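PDB 3ICJ: uncharacterized metal-dependent hydrolase from Pyrococcus furiosus, which probably acts as a zinc-dependent hydrolase on carbon-nitrogen bonds other than peptide bonds, with a two-zinc centre of the amidohydrolase type. Local coordinates for residues N42-T47 with V52-G57; D356-A361 with G369-A374; D380-I385 with A417-T422. One frame throughout, in Å; residues are numbered along the deposited sequence.

Contact 1: N42-T47 with V52-G57; sequences NGTIYT and VKKVSG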
loop_
_atom_site.group_PDB
_atom_site.type_symbol
_atom_site.label_atom_id
_atom_site.label_comp_id
_atom_site.label_asym_id
_atom_site.label_seq_id
_atom_site.Cartn_x
_atom_site.Cartn_y
_atom_site.Cartn_z
ATOM N N ASN A 42 -30.609 12.609 -11.005
ATOM C CA ASN A 42 -31.097 11.640 -12.016
ATOM C C ASN A 42 -30.164 10.408 -12.213
ATOM O O ASN A 42 -29.890 9.962 -13.333
ATOM C CB ASN A 42 -31.435 12.374 -13.339
ATOM C CG ASN A 42 -32.192 11.507 -14.339
ATOM O OD1 ASN A 42 -33.020 10.676 -13.964
ATOM N ND2 ASN A 42 -31.915 11.717 -15.632
ATOM N N GLY A 43 -29.665 9.878 -11.097
ATOM C CA GLY A 43 -28.863 8.651 -11.122
ATOM C C GLY A 43 -28.991 7.890 -9.819
ATOM O O GLY A 43 -29.857 8.199 -9.001
ATOM N N THR A 44 -28.140 6.881 -9.633
ATOM C CA THR A 44 -28.160 6.068 -8.419
ATOM C C THR A 44 -26.867 6.290 -7.656
ATOM O O THR A 44 -25.793 5.964 -8.152
ATOM C CB THR A 44 -28.297 4.568 -8.719
ATOM O OG1 THR A 44 -29.491 4.322 -9.462
ATOM C CG2 THR A 44 -28.340 3.753 -7.424
ATOM N N ILE A 45 -26.983 6.836 -6.449
ATOM C CA ILE A 45 -25.811 7.157 -5.630
ATOM C C ILE A 45 -25.764 6.265 -4.385
ATOM O O ILE A 45 -26.668 6.307 -3.550
ATOM C CB ILE A 45 -25.790 8.659 -5.258
ATOM C CG1 ILE A 45 -25.824 9.502 -6.539
ATOM C CG2 ILE A 45 -24.515 9.004 -4.445
ATOM C CD1 ILE A 45 -26.822 10.619 -6.548
ATOM N N TYR A 46 -24.730 5.430 -4.289
ATOM C CA TYR A 46 -24.479 4.690 -3.048
ATOM C C TYR A 46 -23.796 5.606 -2.040
ATOM O O TYR A 46 -22.727 6.138 -2.300
ATOM C CB TYR A 46 -23.623 3.432 -3.280
ATOM C CG TYR A 46 -24.334 2.359 -4.066
ATOM C CD1 TYR A 46 -25.164 1.430 -3.429
ATOM C CD2 TYR A 46 -24.187 2.282 -5.443
ATOM C CE1 TYR A 46 -25.825 0.445 -4.160
ATOM C CE2 TYR A 46 -24.826 1.308 -6.184
ATOM C CZ TYR A 46 -25.655 0.399 -5.536
ATOM O OH TYR A 46 -26.294 -0.556 -6.266
ATOM N N THR A 47 -24.437 5.802 -0.898
ATOM C CA THR A 47 -23.830 6.591 0.156
ATOM C C THR A 47 -23.111 5.696 1.160
ATOM O O THR A 47 -22.302 6.179 1.933
ATOM C CB THR A 47 -24.862 7.429 0.897
ATOM O OG1 THR A 47 -25.854 6.560 1.451
ATOM C CG2 THR A 47 -25.516 8.459 -0.065
ATOM N N VAL A 52 -26.161 -1.162 2.907
ATOM C CA VAL A 52 -26.321 -0.550 1.579
ATOM C C VAL A 52 -27.388 0.547 1.632
ATOM O O VAL A 52 -28.497 0.302 2.106
ATOM C CB VAL A 52 -26.720 -1.598 0.505
ATOM C CG1 VAL A 52 -27.155 -0.914 -0.784
ATOM C CG2 VAL A 52 -25.562 -2.547 0.228
ATOM N N LYS A 53 -27.035 1.753 1.186
ATOM C CA LYS A 53 -27.994 2.845 1.110
ATOM C C LYS A 53 -27.816 3.580 -0.200
ATOM O O LYS A 53 -26.713 4.015 -0.533
ATOM C CB LYS A 53 -27.841 3.804 2.300
ATOM C CG LYS A 53 -29.010 4.769 2.456
ATOM C CD LYS A 53 -28.630 5.989 3.272
ATOM C CE LYS A 53 -29.448 7.201 2.855
ATOM N NZ LYS A 53 -28.539 8.377 2.684
ATOM N N LYS A 54 -28.918 3.703 -0.937
ATOM C CA LYS A 54 -28.947 4.379 -2.219
ATOM C C LYS A 54 -29.827 5.625 -2.122
ATOM O O LYS A 54 -30.883 5.601 -1.469
ATOM C CB LYS A 54 -29.523 3.451 -3.299
ATOM C CG LYS A 54 -28.799 2.128 -3.433
ATOM C CD LYS A 54 -29.698 1.001 -3.947
ATOM C CE LYS A 54 -29.504 0.756 -5.429
ATOM N NZ LYS A 54 -30.478 -0.252 -5.941
ATOM N N VAL A 55 -29.380 6.701 -2.766
ATOM C CA VAL A 55 -30.169 7.924 -2.951
ATOM C C VAL A 55 -30.167 8.258 -4.441
ATOM O O VAL A 55 -29.440 7.630 -5.207
ATOM C CB VAL A 55 -29.650 9.146 -2.106
ATOM C CG1 VAL A 55 -29.734 8.853 -0.600
ATOM C CG2 VAL A 55 -28.220 9.592 -2.530
ATOM N N SER A 56 -30.990 9.221 -4.859
ATOM C CA SER A 56 -31.040 9.621 -6.273
ATOM C C SER A 56 -30.434 11.005 -6.560
ATOM O O SER A 56 -30.275 11.376 -7.722
ATOM C CB SER A 56 -32.467 9.524 -6.832
ATOM O OG SER A 56 -33.360 10.329 -6.090
ATOM N N GLY A 57 -30.081 11.746 -5.511
ATOM C CA GLY A 57 -29.475 13.078 -5.674
ATOM C C GLY A 57 -28.445 13.397 -4.606
ATOM O O GLY A 57 -28.617 13.032 -3.437
#
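Ile45 and Val55 face each other as a hydrogen-bonded pair of an antiparallel beta hairpin, each using both its N-H and its C=O. Ile45 N reaches Val55 O at 2.9 Å; the return bond, from Val55 N, lies in the carbonyl plane of Ile45. A third backbone bond of 2.9 Å, Thr47 N to Lys53 O, carries the ladder on, and between the two rungs Tyr46 and Lys54 form the non-hydrogen-bonded pair, their CA atoms 4.6 Å apart. Side chains follow this alternation. On the face of Ile45 and Val55, Ile45 CB meets Val55 CG2 at 3.8 Å, while Ile45 CD1 reaches back over the backbone to Gly57 N at 3.6 Å. On the other face the Tyr46 ring and the Lys54 chain run side by side in the same direction: CG of Lys54 comes obliquely to Tyr46 CE1 at 3.5 Å, and a bend at chi3 (100°) carries Lys54 CE along to the phenol oxygen. Val52 CG1 approaches the ring edge in its plane, 3.9 Å from CE1 of Tyr46. A hydrogen bond from Tyr46 OH to Asp500 OD2 tethers the far end of the ring. Cut back to alanine, Tyr46 would probably no longer cover Lys54 and Val52, and Asp500 would lose its phenol partner. Toward the turn of the hairpin, Lys53, extended until a bend at chi4, brings its NZ to Thr47 OG1, a weak bond of 3.5 Å. Beyond the pair, Ser56 and Gly57 form a classic beta bulge against strand 64-69. Strand 44-49 lies between 52-55, antiparallel to it, and 92-102, parallel, the latter bonded through Val93 to Thr44 and Tyr46.

Contact 2: D356-A361 with G369-A374; sequences DVALDA and GRIEHA. With ZN (zinc ion), chain C.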
loop_
_atom_site.group_PDB
_atom_site.type_symbol
_atom_site.label_atom_id
_atom_site.label_comp_id
_atom_site.label_asym_id
_atom_site.label_seq_id
_atom_site.Cartn_x
_atom_site.Cartn_y
_atom_site.Cartn_z
ATOM N N ASP A 356 1.229 -12.134 17.779
ATOM C CA ASP A 356 1.369 -12.166 19.240
ATOM C C ASP A 356 2.244 -11.036 19.771
ATOM O O ASP A 356 1.872 -10.404 20.754
ATOM C CB ASP A 356 1.975 -13.485 19.688
ATOM C CG ASP A 356 0.973 -14.631 19.688
ATOM O OD1 ASP A 356 -0.251 -14.403 19.811
ATOM O OD2 ASP A 356 1.430 -15.780 19.568
ATOM N N VAL A 357 3.383 -10.784 19.109
ATOM C CA VAL A 357 4.323 -9.724 19.516
ATOM C C VAL A 357 3.646 -8.350 19.425
ATOM O O VAL A 357 3.739 -7.536 20.363
ATOM C CB VAL A 357 5.647 -9.761 18.675
ATOM C CG1 VAL A 357 6.509 -8.482 18.913
ATOM C CG2 VAL A 357 6.464 -11.009 19.029
ATOM N N ALA A 358 2.926 -8.121 18.319
ATOM C CA ALA A 358 2.183 -6.871 18.097
ATOM C C ALA A 358 1.049 -6.677 19.113
ATOM O O ALA A 358 0.920 -5.603 19.682
ATOM C CB ALA A 358 1.638 -6.804 16.664
ATOM N N LEU A 359 0.253 -7.718 19.346
ATOM C CA LEU A 359 -0.788 -7.690 20.383
ATOM C C LEU A 359 -0.246 -7.446 21.793
ATOM O O LEU A 359 -0.808 -6.629 22.529
ATOM C CB LEU A 359 -1.662 -8.948 20.333
ATOM C CG LEU A 359 -2.494 -9.180 19.061
ATOM C CD1 LEU A 359 -3.141 -10.563 19.088
ATOM C CD2 LEU A 359 -3.539 -8.114 18.869
ATOM N N ASP A 360 0.850 -8.118 22.152
ATOM C CA ASP A 360 1.539 -7.877 23.423
ATOM C C ASP A 360 1.972 -6.429 23.566
ATOM O O ASP A 360 1.862 -5.853 24.643
ATOM C CB ASP A 360 2.801 -8.742 23.553
ATOM C CG ASP A 360 2.502 -10.220 23.788
ATOM O OD1 ASP A 360 1.350 -10.593 24.095
ATOM O OD2 ASP A 360 3.450 -11.015 23.660
ATOM N N ALA A 361 2.505 -5.864 22.488
ATOM C CA ALA A 361 3.009 -4.503 22.520
ATOM C C ALA A 361 1.878 -3.489 22.710
ATOM O O ALA A 361 2.031 -2.539 23.484
ATOM C CB ALA A 361 3.787 -4.209 21.278
ATOM N N GLY A 369 -3.534 0.150 18.299
ATOM C CA GLY A 369 -2.812 0.422 17.069
ATOM C C GLY A 369 -3.459 -0.294 15.908
ATOM O O GLY A 369 -4.586 -0.786 16.013
ATOM N N ARG A 370 -2.753 -0.326 14.784
ATOM C CA ARG A 370 -3.186 -1.110 13.672
ATOM C C ARG A 370 -2.128 -2.134 13.291
ATOM O O ARG A 370 -0.927 -1.925 13.508
ATOM C CB ARG A 370 -3.628 -0.245 12.452
ATOM C CG ARG A 370 -2.660 0.809 12.028
ATOM C CD ARG A 370 -3.197 1.652 10.860
ATOM N NE ARG A 370 -3.022 0.962 9.572
ATOM C CZ ARG A 370 -3.333 1.484 8.388
ATOM N NH1 ARG A 370 -3.872 2.699 8.306
ATOM N NH2 ARG A 370 -3.124 0.781 7.282
ATOM N N ILE A 371 -2.596 -3.234 12.703
ATOM C CA ILE A 371 -1.724 -4.286 12.197
ATOM C C ILE A 371 -1.889 -4.367 10.676
ATOM O O ILE A 371 -3.003 -4.432 10.156
ATOM C CB ILE A 371 -2.002 -5.681 12.899
ATOM C CG1 ILE A 371 -1.559 -5.646 14.358
ATOM C CG2 ILE A 371 -1.301 -6.837 12.161
ATOM C CD1 ILE A 371 -2.002 -6.898 15.158
ATOM N N GLU A 372 -0.761 -4.314 9.975
ATOM C CA GLU A 372 -0.722 -4.486 8.539
ATOM C C GLU A 372 -0.526 -5.973 8.252
ATOM O O GLU A 372 0.339 -6.620 8.865
ATOM C CB GLU A 372 0.464 -3.711 7.940
ATOM C CG GLU A 372 0.604 -2.299 8.497
ATOM C CD GLU A 372 -0.704 -1.537 8.398
ATOM O OE1 GLU A 372 -1.169 -1.309 7.267
ATOM O OE2 GLU A 372 -1.283 -1.194 9.454
ATOM N N HIS A 373 -1.323 -6.472 7.308
ATOM C CA HIS A 373 -1.356 -7.871 6.813
ATOM C C HIS A 373 -2.166 -8.826 7.680
ATOM O O HIS A 373 -3.175 -9.367 7.209
ATOM C CB HIS A 373 0.035 -8.428 6.454
ATOM C CG HIS A 373 0.864 -7.474 5.646
ATOM N ND1 HIS A 373 0.482 -7.032 4.399
ATOM C CD2 HIS A 373 2.016 -6.826 5.935
ATOM C CE1 HIS A 373 1.375 -6.174 3.940
ATOM N NE2 HIS A 373 2.316 -6.031 4.856
ATOM N N ALA A 374 -1.710 -9.034 8.923
ATOM C CA ALA A 374 -2.263 -10.052 9.833
ATOM C C ALA A 374 -2.540 -11.370 9.091
ATOM O O ALA A 374 -3.634 -11.937 9.203
ATOM C CB ALA A 374 -3.544 -9.522 10.521
HETATM ZN ZN ZN C . 4.458 -5.030 5.244
#
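Ala358 on helix 352-365 stands over Ile371 on strand 370-371, their CA atoms 7.5 Å apart, in a beta-alpha-beta unit completed by strand 346-349. Such units build the barrel of amidohydrolases, with the helix packed against the parallel strands. No hydrogen bond crosses; the buried contact is purely apolar. Both Ala358 CB and Ile371 CB point toward the opposing segment. With CG1 of Ile371 anti to its carbonyl carbon (chi1 -69°) and the chain extended beyond it, CD1 reaches the helix and meets Ala358 CB at 3.9 Å. Leu359 comes to the same methyl at about a right angle, its CD2 4.2 Å from Ile371 CD1. Arg370 and Glu372, either side of Ile371 in sequence, pair side-on: Arg370 NE bonds Glu372 OE2 at 2.8 Å, and Arg370 NH2 bonds Glu372 OE1 at 2.9 Å, both on the syn sides of the carboxylate. OE1 of Glu372 also bonds ND1 of His101, a ligand of the other zinc, so this pair is second shell to the metal centre. After the chain turns a corner at Glu372, His373 is held by Gln395 at ND1 and joins His348 and carboxylated Lys296 on one zinc ion, which lies 2.4 Å from His373 NE2.

Contact 3: D380-I385 with A417-T422; sequences DQLERI and AYRLKT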
loop_
_atom_site.group_PDB
_atom_site.type_symbol
_atom_site.label_atom_id
_atom_site.label_comp_id
_atom_site.label_asym_id
_atom_site.label_seq_id
_atom_site.Cartn_x
_atom_site.Cartn_y
_atom_site.Cartn_z
ATOM N N ASP A 380 -7.300 -18.678 18.744
ATOM C CA ASP A 380 -7.040 -18.160 20.086
ATOM C C ASP A 380 -6.600 -16.687 20.123
ATOM O O ASP A 380 -6.587 -16.078 21.190
ATOM C CB ASP A 380 -6.063 -19.073 20.858
ATOM C CG ASP A 380 -4.648 -19.088 20.266
ATOM O OD1 ASP A 380 -3.980 -18.039 20.239
ATOM O OD2 ASP A 380 -4.172 -20.166 19.869
ATOM N N GLN A 381 -6.251 -16.112 18.970
ATOM C CA GLN A 381 -5.855 -14.705 18.925
ATOM C C GLN A 381 -7.035 -13.774 18.690
ATOM O O GLN A 381 -6.939 -12.572 18.952
ATOM C CB GLN A 381 -4.792 -14.478 17.836
ATOM C CG GLN A 381 -3.429 -15.096 18.158
ATOM C CD GLN A 381 -2.480 -15.036 16.972
ATOM O OE1 GLN A 381 -2.877 -15.292 15.838
ATOM N NE2 GLN A 381 -1.240 -14.655 17.225
ATOM N N LEU A 382 -8.138 -14.337 18.193
ATOM C CA LEU A 382 -9.339 -13.574 17.826
ATOM C C LEU A 382 -9.944 -12.758 18.968
ATOM O O LEU A 382 -10.255 -11.584 18.783
ATOM C CB LEU A 382 -10.413 -14.498 17.243
ATOM C CG LEU A 382 -10.067 -15.274 15.976
ATOM C CD1 LEU A 382 -11.228 -16.188 15.587
ATOM C CD2 LEU A 382 -9.730 -14.317 14.826
ATOM N N GLU A 383 -10.095 -13.374 20.141
ATOM C CA GLU A 383 -10.598 -12.657 21.315
ATOM C C GLU A 383 -9.757 -11.443 21.688
ATOM O O GLU A 383 -10.317 -10.419 22.059
ATOM C CB GLU A 383 -10.754 -13.583 22.533
ATOM C CG GLU A 383 -12.056 -14.403 22.536
ATOM C CD GLU A 383 -13.321 -13.568 22.270
ATOM O OE1 GLU A 383 -13.527 -12.531 22.943
ATOM O OE2 GLU A 383 -14.115 -13.960 21.385
ATOM N N ARG A 384 -8.429 -11.560 21.583
ATOM C CA ARG A 384 -7.517 -10.465 21.923
ATOM C C ARG A 384 -7.662 -9.303 20.949
ATOM O O ARG A 384 -7.600 -8.153 21.359
ATOM C CB ARG A 384 -6.056 -10.922 21.900
ATOM C CG ARG A 384 -5.661 -11.905 22.980
ATOM C CD ARG A 384 -4.163 -12.142 22.929
ATOM N NE ARG A 384 -3.420 -11.059 23.575
ATOM C CZ ARG A 384 -2.107 -10.879 23.459
ATOM N NH1 ARG A 384 -1.512 -9.889 24.110
ATOM N NH2 ARG A 384 -1.386 -11.689 22.694
ATOM N N ILE A 385 -7.845 -9.625 19.667
ATOM C CA ILE A 385 -8.004 -8.632 18.598
ATOM C C ILE A 385 -9.307 -7.862 18.779
ATOM O O ILE A 385 -9.315 -6.635 18.717
ATOM C CB ILE A 385 -7.899 -9.307 17.193
ATOM C CG1 ILE A 385 -6.464 -9.795 16.954
ATOM C CG2 ILE A 385 -8.309 -8.358 16.053
ATOM C CD1 ILE A 385 -6.308 -10.741 15.771
ATOM N N ALA A 417 -4.973 -18.469 7.466
ATOM C CA ALA A 417 -4.555 -17.493 6.464
ATOM C C ALA A 417 -5.673 -16.646 5.873
ATOM O O ALA A 417 -6.692 -17.186 5.438
ATOM C CB ALA A 417 -3.777 -18.178 5.339
ATOM N N TYR A 418 -5.440 -15.326 5.828
ATOM C CA TYR A 418 -6.296 -14.358 5.105
ATOM C C TYR A 418 -7.772 -14.502 5.449
ATOM O O TYR A 418 -8.651 -14.674 4.576
ATOM C CB TYR A 418 -6.041 -14.401 3.581
ATOM C CG TYR A 418 -4.575 -14.266 3.216
ATOM C CD1 TYR A 418 -3.800 -13.202 3.711
ATOM C CD2 TYR A 418 -3.952 -15.202 2.389
ATOM C CE1 TYR A 418 -2.437 -13.085 3.385
ATOM C CE2 TYR A 418 -2.591 -15.085 2.048
ATOM C CZ TYR A 418 -1.842 -14.025 2.554
ATOM O OH TYR A 418 -0.497 -13.903 2.222
ATOM N N ARG A 419 -8.020 -14.419 6.752
ATOM C CA ARG A 419 -9.336 -14.669 7.326
ATOM C C ARG A 419 -10.200 -13.406 7.263
ATOM O O ARG A 419 -10.604 -12.864 8.292
ATOM C CB ARG A 419 -9.161 -15.144 8.774
ATOM C CG ARG A 419 -8.410 -16.456 8.872
ATOM C CD ARG A 419 -8.316 -16.952 10.323
ATOM N NE ARG A 419 -9.589 -17.446 10.850
ATOM C CZ ARG A 419 -9.708 -18.039 12.035
ATOM N NH1 ARG A 419 -8.634 -18.194 12.814
ATOM N NH2 ARG A 419 -10.890 -18.474 12.457
ATOM N N LEU A 420 -10.479 -12.952 6.038
ATOM C CA LEU A 420 -11.106 -11.664 5.783
ATOM C C LEU A 420 -12.463 -11.541 6.449
ATOM O O LEU A 420 -12.747 -10.530 7.093
ATOM C CB LEU A 420 -11.237 -11.411 4.267
ATOM C CG LEU A 420 -9.958 -11.558 3.430
ATOM C CD1 LEU A 420 -10.206 -11.163 1.978
ATOM C CD2 LEU A 420 -8.821 -10.741 3.998
ATOM N N LYS A 421 -13.291 -12.573 6.298
ATOM C CA LYS A 421 -14.644 -12.545 6.851
ATOM C C LYS A 421 -14.605 -12.517 8.390
ATOM O O LYS A 421 -15.295 -11.710 9.018
ATOM C CB LYS A 421 -15.464 -13.727 6.313
ATOM C CG LYS A 421 -16.813 -13.958 6.997
ATOM C CD LYS A 421 -17.776 -12.827 6.697
ATOM C CE LYS A 421 -19.192 -13.168 7.134
ATOM N NZ LYS A 421 -19.921 -11.925 7.490
ATOM N N THR A 422 -13.775 -13.371 8.979
ATOM C CA THR A 422 -13.657 -13.462 10.430
ATOM C C THR A 422 -13.112 -12.163 11.025
ATOM O O THR A 422 -13.729 -11.588 11.921
ATOM C CB THR A 422 -12.788 -14.658 10.844
ATOM O OG1 THR A 422 -13.411 -15.851 10.389
ATOM C CG2 THR A 422 -12.640 -14.758 12.373
#
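Arg419 NH1 makes a salt bridge with Asp379 OD1, just ahead of the 380-385 segment, and carries its guanidinium against Leu382; its NE is hydrogen-bonded too. NH2, itself hydrogen-bonded to a residue adjoining the segments, also lies 3.9 Å from Leu382 CD1, and the two side chains meet at about a right angle. The methyl comes obliquely to the flat group, a van der Waals touch, with the charge of the arginine met by Asp379. A bend at chi3 (72°) in an otherwise extended chain turns the guanidinium into this position. Thr422 supplies the apolar half of the contact. Its CG2 sits opposite the fork of Leu382, 3.8 Å from CD1 and equally 3.8 Å from Leu382 CD2, so a single methyl meets both leucine branches. The threonine is split by chemistry: CG2 is anti to the backbone N and faces Leu382, whereas OG1 hydrogen-bonds to Glu459 OE2. Leu382 spreads further onto Val377 and Ile426, the latter one turn on from Thr422 along the same helix. Backbones stay well apart, the nearest CA atoms being those of Leu382 and Thr422 at 8.6 Å, and the contact is made by side chains alone. Arg419 occupies the N-cap position of helix 420-426 and is the centre of an inverse gamma turn, with a weak bond of 2.9 Å from Leu420 N to Tyr418 O closing it. Arg419 thus lies both at the start of the helix and at the centre of the turn. Here two helices of the outer layer, separated in the chain by strand 391-394 and helices 398-401 and 405-413, meet near the surface, an arrangement in keeping with the helices that surround the beta/alpha barrel of amidohydrolases.

Overall arrangement
Contacts 2 and 3 are neighbours in the zinc-binding barrel, their centres about 12 Å apart, while the centre of contact 1 lies about 37 Å and 33 Å from theirs, away from the zinc ions. Contact 2 is buried, and its strand segment goes on to zinc ligand His373; contact 3 is near the surface; contact 1 is partly buried. Only contact 1 is held by backbone hydrogen bonds between strands; the other two join their segments by side chains. Helix 352-365 of contact 2 meets helix 379-388 of contact 3 through a salt bridge from Arg384 NH1 to Asp360 OD1 (2.9 Å), a probable hydrogen bond from Gln381 to Asp356, and Leu359 packed on Ile385.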